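Local structure of chitinase (Paenibacillus sp. FPU-7, 5GZT) at residues Pro182-Leu186 against Tyr255-Lys261; Leu199-Tyr204 against Pro238-Phe242; Tyr1059-Thr1065 against Leu1077-Ala1082. The protein probably catalyses the random endo-hydrolysis of beta-1,4 linkages between N-acetylglucosamine units in chitin and chitodextrins. One frame throughout, in Å; residues are numbered along the deposited sequence.

Contact 1. Residues Pro182-Leu186 against Tyr255-Lys261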
# COMPACT_ATOMS: atom_id res chain seq x y z
N PRO B 182 39.17 -12.24 -3.02
CA PRO B 182 37.73 -12.39 -3.27
C PRO B 182 37.02 -11.04 -3.41
O PRO B 182 36.98 -10.25 -2.45
CB PRO B 182 37.23 -13.18 -2.05
CG PRO B 182 38.25 -12.96 -0.98
CD PRO B 182 39.56 -12.68 -1.67
N VAL B 183 36.53 -10.77 -4.62
CA VAL B 183 35.72 -9.59 -4.94
C VAL B 183 34.29 -10.09 -5.17
O VAL B 183 34.11 -11.12 -5.83
CB VAL B 183 36.29 -8.89 -6.21
CG1 VAL B 183 35.30 -7.88 -6.81
CG2 VAL B 183 37.62 -8.22 -5.89
N VAL B 184 33.30 -9.38 -4.60
CA VAL B 184 31.85 -9.61 -4.89
C VAL B 184 31.28 -8.48 -5.75
O VAL B 184 31.25 -7.36 -5.29
CB VAL B 184 30.99 -9.65 -3.59
CG1 VAL B 184 29.50 -9.73 -3.93
CG2 VAL B 184 31.44 -10.79 -2.68
N LYS B 185 30.84 -8.79 -6.97
CA LYS B 185 30.03 -7.86 -7.81
C LYS B 185 28.50 -8.18 -7.84
O LYS B 185 28.09 -9.27 -8.26
CB LYS B 185 30.51 -7.87 -9.25
CG LYS B 185 31.98 -7.52 -9.42
CD LYS B 185 32.41 -7.46 -10.89
CE LYS B 185 31.66 -6.41 -11.70
NZ LYS B 185 31.61 -5.08 -11.02
N LEU B 186 27.67 -7.21 -7.43
CA LEU B 186 26.19 -7.31 -7.50
C LEU B 186 25.71 -7.23 -8.95
O LEU B 186 26.09 -6.29 -9.65
CB LEU B 186 25.53 -6.18 -6.69
CG LEU B 186 25.96 -6.07 -5.20
CD1 LEU B 186 25.24 -4.98 -4.41
CD2 LEU B 186 25.84 -7.42 -4.49
N TYR B 255 20.31 -4.93 1.92
CA TYR B 255 21.15 -6.12 2.05
C TYR B 255 22.66 -5.80 1.98
O TYR B 255 23.08 -4.83 1.35
CB TYR B 255 20.76 -7.19 1.02
CG TYR B 255 21.08 -6.82 -0.40
CD1 TYR B 255 20.25 -5.97 -1.12
CD2 TYR B 255 22.21 -7.31 -1.03
CE1 TYR B 255 20.54 -5.61 -2.43
CE2 TYR B 255 22.51 -6.95 -2.35
CZ TYR B 255 21.68 -6.11 -3.04
OH TYR B 255 21.97 -5.74 -4.34
N SER B 256 23.45 -6.63 2.67
CA SER B 256 24.92 -6.68 2.49
C SER B 256 25.34 -8.11 2.14
O SER B 256 24.80 -9.11 2.70
CB SER B 256 25.65 -6.29 3.76
OG SER B 256 25.41 -7.29 4.75
N VAL B 257 26.30 -8.19 1.23
CA VAL B 257 26.92 -9.44 0.84
C VAL B 257 28.47 -9.31 0.90
O VAL B 257 29.04 -8.23 0.65
CB VAL B 257 26.38 -9.91 -0.56
CG1 VAL B 257 26.76 -8.94 -1.67
CG2 VAL B 257 26.81 -11.34 -0.89
N LYS B 258 29.12 -10.41 1.27
CA LYS B 258 30.58 -10.59 1.18
C LYS B 258 30.92 -12.10 1.19
O LYS B 258 30.22 -12.91 1.85
CB LYS B 258 31.29 -9.90 2.34
CG LYS B 258 30.57 -10.14 3.64
CD LYS B 258 31.40 -9.90 4.88
CE LYS B 258 31.07 -10.94 5.94
NZ LYS B 258 31.44 -10.46 7.30
N THR B 259 32.00 -12.42 0.45
CA THR B 259 32.67 -13.74 0.42
C THR B 259 33.97 -13.75 1.27
O THR B 259 34.42 -12.71 1.78
CB THR B 259 33.04 -14.14 -1.05
OG1 THR B 259 33.68 -13.04 -1.74
CG2 THR B 259 31.80 -14.57 -1.82
N ALA B 260 34.57 -14.93 1.43
CA ALA B 260 35.94 -15.03 1.99
C ALA B 260 36.67 -16.26 1.46
O ALA B 260 36.13 -17.00 0.64
CB ALA B 260 35.90 -15.04 3.52
N LYS B 261 37.93 -16.41 1.87
CA LYS B 261 38.66 -17.69 1.85
C LYS B 261 39.48 -17.78 3.15
O LYS B 261 40.56 -17.19 3.22
CB LYS B 261 39.61 -17.83 0.65
CG LYS B 261 38.99 -17.54 -0.71
CD LYS B 261 39.45 -16.23 -1.34
CE LYS B 261 40.30 -16.44 -2.57
NZ LYS B 261 41.38 -17.44 -2.38
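Leu-186 brings its two methyls down on Tyr-255 and Val-257 together. Its CD1 sits 3.4 Å from Tyr-255 OH, coming in obliquely to the ring, while CD2 meets the edge of the same ring, in its plane, and also presses on Val-257 CG1. That last gap, Leu-186 CD2 to Val-257 CG1 at 3.3 Å, is tighter than a normal carbon contact, and the two side chains pass one another running opposite ways to reach it. Val-257 CG1 is also the atom Val-184 touches, with Val-184 CG1 to Val-257 CG1 at 3.6 Å. Val-257 holds CG1 between its backbone N and carbonyl carbon (chi1 64°), a position from which the one methyl serves both neighbours.

No hydrogen bond joins 182-186 to 255-261, and the axes of the short strand segments come no closer than 7.7 Å, their directions 151° apart. This is the interface of a beta sandwich: strand 184-191 edges the four-stranded sheet that includes 197-203, while strand 251-261 lies between 210-215 and 264-284 in the facing layer. Phe-201 and Ala-203 add to the filling from the first layer, Ile-212 from the second.

Further along, the other methyl of Val-184 leans on Thr-259, with Val-184 CG2 to Thr-259 OG1 at 3.3 Å; Pro-182 CB lies 3.6 Å from the same hydroxyl. Thr-259 OG1 therefore has carbon against it from both residues, and this buried oxygen has no hydrogen-bonding partner in the model. At the partly exposed end Lys-261 bends at chi2 (108°) and again further out, laying its aliphatic chain across the proline ring, Lys-261 CD being 3.5 Å from Pro-182 CG. The proline's own carbonyl turns to Ser-266 OG on strand 264-284.

Contact 2. Residues Leu199-Tyr204 against Pro238-Phe242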
# COMPACT_ATOMS: atom_id res chain seq x y z
N LEU B 199 18.67 -12.46 -4.67
CA LEU B 199 19.91 -11.67 -4.84
C LEU B 199 20.90 -12.40 -5.72
O LEU B 199 21.36 -13.48 -5.35
CB LEU B 199 20.55 -11.42 -3.50
CG LEU B 199 19.71 -10.53 -2.64
CD1 LEU B 199 20.16 -10.57 -1.18
CD2 LEU B 199 19.74 -9.11 -3.19
N LYS B 200 21.20 -11.82 -6.88
CA LYS B 200 22.21 -12.34 -7.78
C LYS B 200 23.45 -11.48 -7.77
O LYS B 200 23.37 -10.24 -7.91
CB LYS B 200 21.71 -12.42 -9.22
CG LYS B 200 20.66 -13.49 -9.48
CD LYS B 200 20.53 -13.85 -10.96
CE LYS B 200 20.31 -12.60 -11.81
NZ LYS B 200 20.01 -12.86 -13.25
N PHE B 201 24.59 -12.17 -7.65
CA PHE B 201 25.93 -11.56 -7.66
C PHE B 201 26.98 -12.52 -8.27
O PHE B 201 26.88 -13.76 -8.14
CB PHE B 201 26.36 -11.11 -6.26
CG PHE B 201 26.25 -12.17 -5.17
CD1 PHE B 201 25.02 -12.49 -4.60
CD2 PHE B 201 27.38 -12.79 -4.65
CE1 PHE B 201 24.92 -13.45 -3.57
CE2 PHE B 201 27.28 -13.74 -3.62
CZ PHE B 201 26.05 -14.08 -3.08
N ASN B 202 27.95 -11.92 -8.97
CA ASN B 202 29.19 -12.60 -9.40
C ASN B 202 30.22 -12.56 -8.26
O ASN B 202 30.62 -11.46 -7.84
CB ASN B 202 29.79 -11.96 -10.67
CG ASN B 202 28.97 -12.29 -11.94
OD1 ASN B 202 28.58 -13.45 -12.18
ND2 ASN B 202 28.76 -11.28 -12.77
N ALA B 203 30.60 -13.74 -7.74
CA ALA B 203 31.60 -13.86 -6.65
C ALA B 203 32.91 -14.45 -7.20
O ALA B 203 33.06 -15.67 -7.33
CB ALA B 203 31.07 -14.71 -5.49
N TYR B 204 33.85 -13.56 -7.52
CA TYR B 204 35.20 -13.96 -7.88
C TYR B 204 35.88 -14.50 -6.62
O TYR B 204 35.63 -14.02 -5.49
CB TYR B 204 35.98 -12.79 -8.50
CG TYR B 204 35.27 -12.09 -9.66
CD1 TYR B 204 34.67 -12.83 -10.70
CD2 TYR B 204 35.20 -10.69 -9.72
CE1 TYR B 204 34.03 -12.20 -11.75
CE2 TYR B 204 34.56 -10.06 -10.77
CZ TYR B 204 33.98 -10.81 -11.78
OH TYR B 204 33.36 -10.18 -12.82
N PRO B 238 31.07 -17.65 -12.09
CA PRO B 238 31.03 -16.61 -11.04
C PRO B 238 29.60 -16.39 -10.44
O PRO B 238 29.48 -15.91 -9.30
CB PRO B 238 31.57 -15.35 -11.75
CG PRO B 238 31.24 -15.55 -13.19
CD PRO B 238 31.15 -17.04 -13.44
N GLU B 239 28.55 -16.78 -11.18
CA GLU B 239 27.14 -16.53 -10.79
C GLU B 239 26.69 -17.23 -9.48
O GLU B 239 26.73 -18.45 -9.39
CB GLU B 239 26.20 -16.96 -11.94
CG GLU B 239 26.00 -15.92 -13.05
CD GLU B 239 24.82 -15.00 -12.77
OE1 GLU B 239 23.66 -15.46 -12.89
OE2 GLU B 239 25.05 -13.82 -12.42
N VAL B 240 26.27 -16.47 -8.48
CA VAL B 240 25.65 -17.07 -7.29
C VAL B 240 24.40 -16.29 -6.98
O VAL B 240 24.39 -15.09 -7.10
CB VAL B 240 26.60 -17.16 -6.07
CG1 VAL B 240 27.46 -15.93 -5.97
CG2 VAL B 240 25.85 -17.40 -4.76
N THR B 241 23.35 -17.00 -6.59
CA THR B 241 22.02 -16.40 -6.41
C THR B 241 21.45 -16.80 -5.04
O THR B 241 21.28 -18.00 -4.75
CB THR B 241 21.04 -16.85 -7.53
OG1 THR B 241 20.65 -18.20 -7.30
CG2 THR B 241 21.67 -16.73 -8.93
N PHE B 242 21.18 -15.82 -4.18
CA PHE B 242 20.59 -16.11 -2.90
C PHE B 242 19.06 -15.99 -3.01
O PHE B 242 18.56 -15.11 -3.71
CB PHE B 242 21.16 -15.19 -1.83
CG PHE B 242 20.40 -15.24 -0.55
CD1 PHE B 242 20.57 -16.30 0.32
CD2 PHE B 242 19.47 -14.25 -0.25
CE1 PHE B 242 19.85 -16.37 1.50
CE2 PHE B 242 18.74 -14.32 0.92
CZ PHE B 242 18.93 -15.38 1.80
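The two central strands of a four-stranded antiparallel sheet, 197-203 and 239-243, meet here, with 184-191 beyond the first and 233-235 beyond the second. Leu-199 with Phe-242 and Phe-201 with Val-240 are the hydrogen-bonded pairs; Lys-200 with Thr-241 and Asn-202 with Glu-239 are the non-hydrogen-bonded ones. Phe-201 N gives Val-240 O a 3.0 Å bond that is almost straight (174°), and Val-240 N returns one to Phe-201 O. Ala-203 N carries the pairing one step further, to Pro-238 O at 2.9 Å.

On the buried face, Val-240 sets CG1 over one face of the Phe-201 ring, displaced toward its rim: a CH-pi contact of 3.6 Å from Val-240 CG1 to the Phe-201 ring centroid. Phe-201 CG stands between its backbone N and carbonyl carbon (chi1 52°), which swings the ring across to the Val-240 methyl. Ala-203 CB touches the same methyl, and Leu-199 lies alongside Phe-242, Leu-199 CD1 being 3.9 Å from Phe-242 CD2.

The other face is more polar. Lys-200 and Thr-241 run side by side, Lys-200 CG closing to a tight 3.4 Å on Thr-241 CG2. The lysine's charge ends near a carboxylate without forming a salt bridge, Lys-200 NZ to Glu-239 OE1 being 4.5 Å. Asn-202 lies along Pro-238, its OD1 against the proline CG.

Leu-199, Phe-201 and Ala-203 pack against Tyr-255, Val-257 and Thr-259 of strand 251-261. With Lys-200, Asn-202, Glu-239 and Thr-241 on the other side, apolar and polar residues alternate along both strands, as in a sheet forming one layer of a beta sandwich.

Contact 3. Residues Tyr1059-Thr1065 against Leu1077-Ala1082; sequences YFDKGYT and LYNPDA
Asn-1079 lays an aliphatic carbon, rather than its amide plane, on the ring of Tyr-1064: its CB stands 3.4 Å from the Tyr-1064 ring centroid and only 17° off the ring normal, a CH-pi contact. The amide plane is turned 83° to the ring, and on the opposite face of the ring lies CD2 of Tyr-1059, which sandwiches the ring and should limit its tilting. Ala-1082 CB comes to 3.4 Å from Tyr-1064 OH.

Asn-1079 keeps CG anti to its own backbone N (chi1 -180°), and from there OD1 can accept from Asp-1081 N at 2.8 Å, an Asx turn that starts the type I turn to Ala-1082. Gly-1063 has a positive phi, and a CB there would run into both the carbonyl O of Lys-1062 and Asn-1079 ND2, which calls for glycine. Water 1 is placed to donate to Gly-1063 O (2.9 Å) and to Asp-1081 OD2, though with other acceptors close by it need not serve both at once.

Where the segments pair, Thr-1065 and Tyr-1078 exchange backbone bonds, Thr-1065 N to Tyr-1078 O being 2.8 Å, the opening of the hairpin formed by strands 1065-1069 and 1074-1079. In sequence this hairpin falls between barrel strands 1015-1020 and 1110-1114, consistent with the small insertion domain of many family 18 chitinases. Leu-1077 CD2 meets the edge of the Phe-1060 ring, 3.6 Å from Phe-1060 CE1. Cutting Tyr-1064 back to an alanine is likely to leave a gap between Tyr-1059 and Asn-1079 CB and to take away the ring end against which Ala-1082 CB rests.

Only two direct hydrogen bonds cross, both between backbones at the strand pair; beyond it the loop and turn meet mainly through side-chain packing and a shared water.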
# COMPACT_ATOMS: atom_id res chain seq x y z
N TYR B 1059 -27.82 3.39 38.48
CA TYR B 1059 -26.90 3.92 37.42
C TYR B 1059 -27.55 4.93 36.51
O TYR B 1059 -27.06 6.06 36.31
CB TYR B 1059 -26.36 2.78 36.55
CG TYR B 1059 -25.33 1.93 37.19
CD1 TYR B 1059 -25.67 1.00 38.15
CD2 TYR B 1059 -24.00 2.05 36.81
CE1 TYR B 1059 -24.69 0.21 38.74
CE2 TYR B 1059 -23.02 1.29 37.42
CZ TYR B 1059 -23.38 0.36 38.36
OH TYR B 1059 -22.38 -0.39 38.91
N PHE B 1060 -28.69 4.54 35.98
CA PHE B 1060 -29.45 5.44 35.13
C PHE B 1060 -29.76 6.76 35.86
O PHE B 1060 -30.36 6.76 36.97
CB PHE B 1060 -30.74 4.78 34.60
CG PHE B 1060 -30.52 3.57 33.65
CD1 PHE B 1060 -29.31 3.37 32.91
CD2 PHE B 1060 -31.56 2.62 33.49
CE1 PHE B 1060 -29.17 2.26 32.07
CE2 PHE B 1060 -31.41 1.52 32.65
CZ PHE B 1060 -30.22 1.34 31.94
N ASP B 1061 -29.34 7.86 35.22
CA ASP B 1061 -29.54 9.24 35.74
C ASP B 1061 -28.92 9.47 37.12
O ASP B 1061 -29.50 10.13 37.96
CB ASP B 1061 -31.01 9.60 35.78
CG ASP B 1061 -31.71 9.31 34.50
OD1 ASP B 1061 -31.20 9.72 33.44
OD2 ASP B 1061 -32.78 8.66 34.54
N LYS B 1062 -27.77 8.86 37.35
CA LYS B 1062 -27.00 9.00 38.57
C LYS B 1062 -25.63 9.35 38.13
O LYS B 1062 -24.66 8.78 38.58
CB LYS B 1062 -26.93 7.70 39.35
CG LYS B 1062 -27.68 7.72 40.64
CD LYS B 1062 -29.18 7.67 40.45
CE LYS B 1062 -29.72 6.90 41.65
NZ LYS B 1062 -31.19 6.80 41.55
N GLY B 1063 -25.56 10.31 37.21
CA GLY B 1063 -24.27 10.76 36.71
C GLY B 1063 -23.75 9.91 35.57
O GLY B 1063 -22.63 10.13 35.13
N TYR B 1064 -24.58 8.96 35.09
CA TYR B 1064 -24.22 8.13 33.96
C TYR B 1064 -25.02 8.72 32.83
O TYR B 1064 -26.24 8.94 32.96
CB TYR B 1064 -24.58 6.62 34.19
CG TYR B 1064 -23.59 5.94 35.09
CD1 TYR B 1064 -22.41 5.38 34.57
CD2 TYR B 1064 -23.78 5.88 36.48
CE1 TYR B 1064 -21.45 4.78 35.39
CE2 TYR B 1064 -22.84 5.25 37.31
CZ TYR B 1064 -21.67 4.74 36.78
OH TYR B 1064 -20.72 4.18 37.63
N THR B 1065 -24.33 8.91 31.71
CA THR B 1065 -25.00 9.22 30.45
C THR B 1065 -24.97 7.99 29.50
O THR B 1065 -23.93 7.28 29.40
CB THR B 1065 -24.34 10.43 29.76
OG1 THR B 1065 -24.14 11.47 30.73
CG2 THR B 1065 -25.18 10.94 28.59
N LEU B 1077 -22.83 3.24 28.96
CA LEU B 1077 -23.00 4.29 29.94
C LEU B 1077 -21.60 4.79 30.23
O LEU B 1077 -20.69 3.97 30.29
CB LEU B 1077 -23.62 3.76 31.23
CG LEU B 1077 -25.12 3.80 31.47
CD1 LEU B 1077 -25.99 3.88 30.26
CD2 LEU B 1077 -25.57 2.69 32.41
N TYR B 1078 -21.45 6.12 30.42
CA TYR B 1078 -20.22 6.70 30.98
C TYR B 1078 -20.58 7.68 32.11
O TYR B 1078 -21.65 8.37 32.10
CB TYR B 1078 -19.35 7.35 29.89
CG TYR B 1078 -17.95 7.73 30.39
CD1 TYR B 1078 -17.03 6.75 30.71
CD2 TYR B 1078 -17.57 9.08 30.56
CE1 TYR B 1078 -15.79 7.06 31.22
CE2 TYR B 1078 -16.28 9.40 31.06
CZ TYR B 1078 -15.41 8.39 31.39
OH TYR B 1078 -14.12 8.63 31.85
N ASN B 1079 -19.76 7.64 33.14
CA ASN B 1079 -19.89 8.58 34.29
C ASN B 1079 -18.44 9.00 34.58
O ASN B 1079 -17.66 8.22 35.13
CB ASN B 1079 -20.56 7.94 35.51
CG ASN B 1079 -20.70 8.92 36.70
OD1 ASN B 1079 -19.97 9.90 36.81
ND2 ASN B 1079 -21.66 8.65 37.58
N PRO B 1080 -18.05 10.23 34.17
CA PRO B 1080 -16.66 10.67 34.42
C PRO B 1080 -16.31 10.71 35.94
O PRO B 1080 -15.14 10.45 36.35
CB PRO B 1080 -16.61 12.08 33.78
CG PRO B 1080 -18.02 12.46 33.40
CD PRO B 1080 -18.95 11.31 33.73
N ASP B 1081 -17.33 10.90 36.76
CA ASP B 1081 -17.11 11.10 38.19
C ASP B 1081 -17.06 9.86 39.08
O ASP B 1081 -16.61 9.97 40.22
CB ASP B 1081 -18.18 12.09 38.70
CG ASP B 1081 -18.13 13.42 37.93
OD1 ASP B 1081 -17.03 13.84 37.46
OD2 ASP B 1081 -19.20 14.02 37.77
N ALA B 1082 -17.47 8.69 38.59
CA ALA B 1082 -17.81 7.60 39.51
C ALA B 1082 -16.61 6.97 40.19
O ALA B 1082 -16.57 6.96 41.43
CB ALA B 1082 -18.67 6.55 38.84
O HOH W 1 -21.62 12.69 36.00

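Contacts 1 and 2 belong to one beta sandwich, their centres about 9 Å apart, and both segments of contact 2 fall, in sequence, between the two halves of contact 1. Contact 1 is core, joining facing layers by side chains alone; contact 2 lies within one layer, held by backbone bonds, with one buried side and one more polar. They meet directly: Lys-185 O to Asn-202 N, at 2.7 Å, is a probable hydrogen bond. Contact 3 stands apart, its centre about 68 Å from that of contact 1, in the second family 18 region. Partly buried, it combines a single strand pair with turns, an aromatic packed on both faces and a water.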